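Local coordinates for reticulocyte binding protein (Streptococcus agalactiae COH1, PDB 3FAW) that probably hydrolyses the alpha-1,6 linkages of pullulan and related branched glucans as a secreted, cell-wall-attached streptococcal pullulanase, at residues A[202-206]-A[216-221]. Residues are numbered along the deposited sequence; the frame is centred on the assembly and turned at random.
Sequences YYLYE and ILDPYA. With CA (calcium ion), chain B.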
# COMPACT_ATOMS: atom_id res chain seq x y z
N TYR A 202 7.25 2.04 -29.03
CA TYR A 202 6.19 1.47 -28.20
C TYR A 202 5.60 0.22 -28.86
O TYR A 202 5.70 0.05 -30.07
CB TYR A 202 5.09 2.50 -27.96
CG TYR A 202 5.60 3.82 -27.42
CD1 TYR A 202 5.56 4.97 -28.20
CD2 TYR A 202 6.11 3.91 -26.13
CE1 TYR A 202 6.01 6.19 -27.70
CE2 TYR A 202 6.58 5.12 -25.63
CZ TYR A 202 6.53 6.26 -26.42
OH TYR A 202 6.98 7.46 -25.91
N TYR A 203 5.00 -0.66 -28.05
CA TYR A 203 4.45 -1.91 -28.56
C TYR A 203 3.22 -2.41 -27.80
O TYR A 203 3.07 -2.19 -26.60
CB TYR A 203 5.53 -3.01 -28.60
CG TYR A 203 6.04 -3.46 -27.25
CD1 TYR A 203 5.59 -4.64 -26.67
CD2 TYR A 203 6.98 -2.70 -26.55
CE1 TYR A 203 6.06 -5.06 -25.43
CE2 TYR A 203 7.46 -3.11 -25.31
CZ TYR A 203 6.99 -4.29 -24.76
OH TYR A 203 7.46 -4.69 -23.53
N LEU A 204 2.33 -3.07 -28.55
CA LEU A 204 1.24 -3.86 -27.98
C LEU A 204 1.34 -5.27 -28.56
O LEU A 204 2.02 -5.49 -29.56
CB LEU A 204 -0.12 -3.24 -28.32
CG LEU A 204 -0.49 -1.92 -27.64
CD1 LEU A 204 -1.78 -1.37 -28.22
CD2 LEU A 204 -0.62 -2.09 -26.12
N TYR A 205 0.66 -6.22 -27.92
CA TYR A 205 0.54 -7.58 -28.45
C TYR A 205 -0.91 -7.85 -28.85
O TYR A 205 -1.82 -7.62 -28.06
CB TYR A 205 0.97 -8.62 -27.41
CG TYR A 205 2.45 -8.70 -27.17
CD1 TYR A 205 3.32 -9.11 -28.18
CD2 TYR A 205 3.00 -8.37 -25.93
CE1 TYR A 205 4.69 -9.18 -27.97
CE2 TYR A 205 4.37 -8.45 -25.71
CZ TYR A 205 5.21 -8.86 -26.73
OH TYR A 205 6.56 -8.93 -26.52
N GLU A 206 -1.11 -8.34 -30.07
CA GLU A 206 -2.42 -8.79 -30.51
C GLU A 206 -2.53 -10.31 -30.41
O GLU A 206 -1.81 -11.04 -31.10
CB GLU A 206 -2.72 -8.34 -31.95
CG GLU A 206 -4.18 -8.54 -32.35
CD GLU A 206 -4.49 -7.96 -33.72
OE1 GLU A 206 -3.86 -8.39 -34.70
OE2 GLU A 206 -5.38 -7.09 -33.81
N ILE A 216 -3.22 -6.27 -26.12
CA ILE A 216 -2.90 -6.30 -24.68
C ILE A 216 -1.60 -5.57 -24.31
O ILE A 216 -0.76 -5.28 -25.17
CB ILE A 216 -2.88 -7.77 -24.12
CG1 ILE A 216 -1.69 -8.58 -24.64
CG2 ILE A 216 -4.19 -8.49 -24.45
CD1 ILE A 216 -0.41 -8.41 -23.86
N LEU A 217 -1.46 -5.27 -23.02
CA LEU A 217 -0.30 -4.57 -22.48
C LEU A 217 0.63 -5.58 -21.84
O LEU A 217 0.22 -6.32 -20.94
CB LEU A 217 -0.73 -3.51 -21.45
CG LEU A 217 0.37 -2.88 -20.58
CD1 LEU A 217 1.48 -2.29 -21.45
CD2 LEU A 217 -0.21 -1.81 -19.64
N ASP A 218 1.89 -5.61 -22.29
CA ASP A 218 2.91 -6.47 -21.70
C ASP A 218 2.96 -6.24 -20.18
O ASP A 218 3.30 -5.15 -19.73
CB ASP A 218 4.27 -6.15 -22.34
CG ASP A 218 5.37 -7.13 -21.94
OD1 ASP A 218 5.12 -8.02 -21.10
OD2 ASP A 218 6.49 -6.99 -22.47
N PRO A 219 2.61 -7.27 -19.39
CA PRO A 219 2.65 -7.08 -17.93
C PRO A 219 4.05 -6.83 -17.36
O PRO A 219 4.16 -6.24 -16.30
CB PRO A 219 2.05 -8.38 -17.37
CG PRO A 219 2.06 -9.35 -18.47
CD PRO A 219 2.12 -8.61 -19.77
N TYR A 220 5.09 -7.26 -18.08
CA TYR A 220 6.48 -7.05 -17.68
C TYR A 220 7.12 -5.82 -18.33
O TYR A 220 8.34 -5.68 -18.32
CB TYR A 220 7.31 -8.31 -17.99
CG TYR A 220 7.15 -9.39 -16.96
CD1 TYR A 220 5.96 -10.09 -16.85
CD2 TYR A 220 8.18 -9.69 -16.07
CE1 TYR A 220 5.79 -11.08 -15.90
CE2 TYR A 220 8.02 -10.68 -15.10
CZ TYR A 220 6.82 -11.37 -15.03
OH TYR A 220 6.63 -12.35 -14.09
N ALA A 221 6.30 -4.93 -18.87
CA ALA A 221 6.76 -3.67 -19.45
C ALA A 221 7.48 -2.80 -18.41
O ALA A 221 6.96 -2.56 -17.32
CB ALA A 221 5.58 -2.90 -20.06
CA CA B . 8.07 9.42 -27.19
O HOH W 1 2.33 -4.38 -24.80
O HOH W 2 7.45 -8.85 -24.12
O HOH W 3 7.96 11.68 -28.11
O HOH W 4 5.74 9.73 -27.61
O HOH W 5 10.44 10.11 -27.40
O HOH W 6 9.64 7.46 -27.11
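In the CBM48-type beta domain, strand 202-209 pairs antiparallel with 212-216, and the contact spans the last bridge of that hairpin and the turn that follows. Tyr-205 and Ile-216 form a hydrogen-bonded pair with two nearly straight bonds: Ile-216 N gives to Tyr-205 O at 2.7 Å, in the carbonyl plane, while Tyr-205 N gives to Ile-216 O at 3.2 Å, tilted from that carbonyl's plane. On the face of this pair, Ile-216 CD1 packs against Tyr-205 CB (3.8 Å).

Beyond the bridge the backbones separate, and a water takes over: it donates to Tyr-203 O and Ile-216 O and accepts from Asp-218 N (2.8 Å). Asp-218 then opens a type I turn closed by Ala-221 N to Asp-218 O, and its OD1 accepts from Tyr-220 N at 3.1 Å, an Asx turn. With CG anti to the backbone N (chi1 -171°), its carboxylate reaches back to the strand. There Tyr-203 OH donates to Asp-218 OD2 at 2.7 Å, on the anti side and somewhat out of the carboxylate plane, with ring and carboxylate planes 64° apart. A second water bridges this same OD2 to Tyr-205 OH, 2.6 Å from the water, and Tyr-205 CE2 lies 4.1 Å from Asp-218 CB.

Phe-243 stacks on the ring of Tyr-203, whereas Tyr-202 OH binds calcium together with the carbonyls of Lys-165 and Lys-363. Both carboxylate oxygens of buried Asp-218 thus have donors, three in all, which probably stabilises its negative charge and fixes the turn against the two tyrosines.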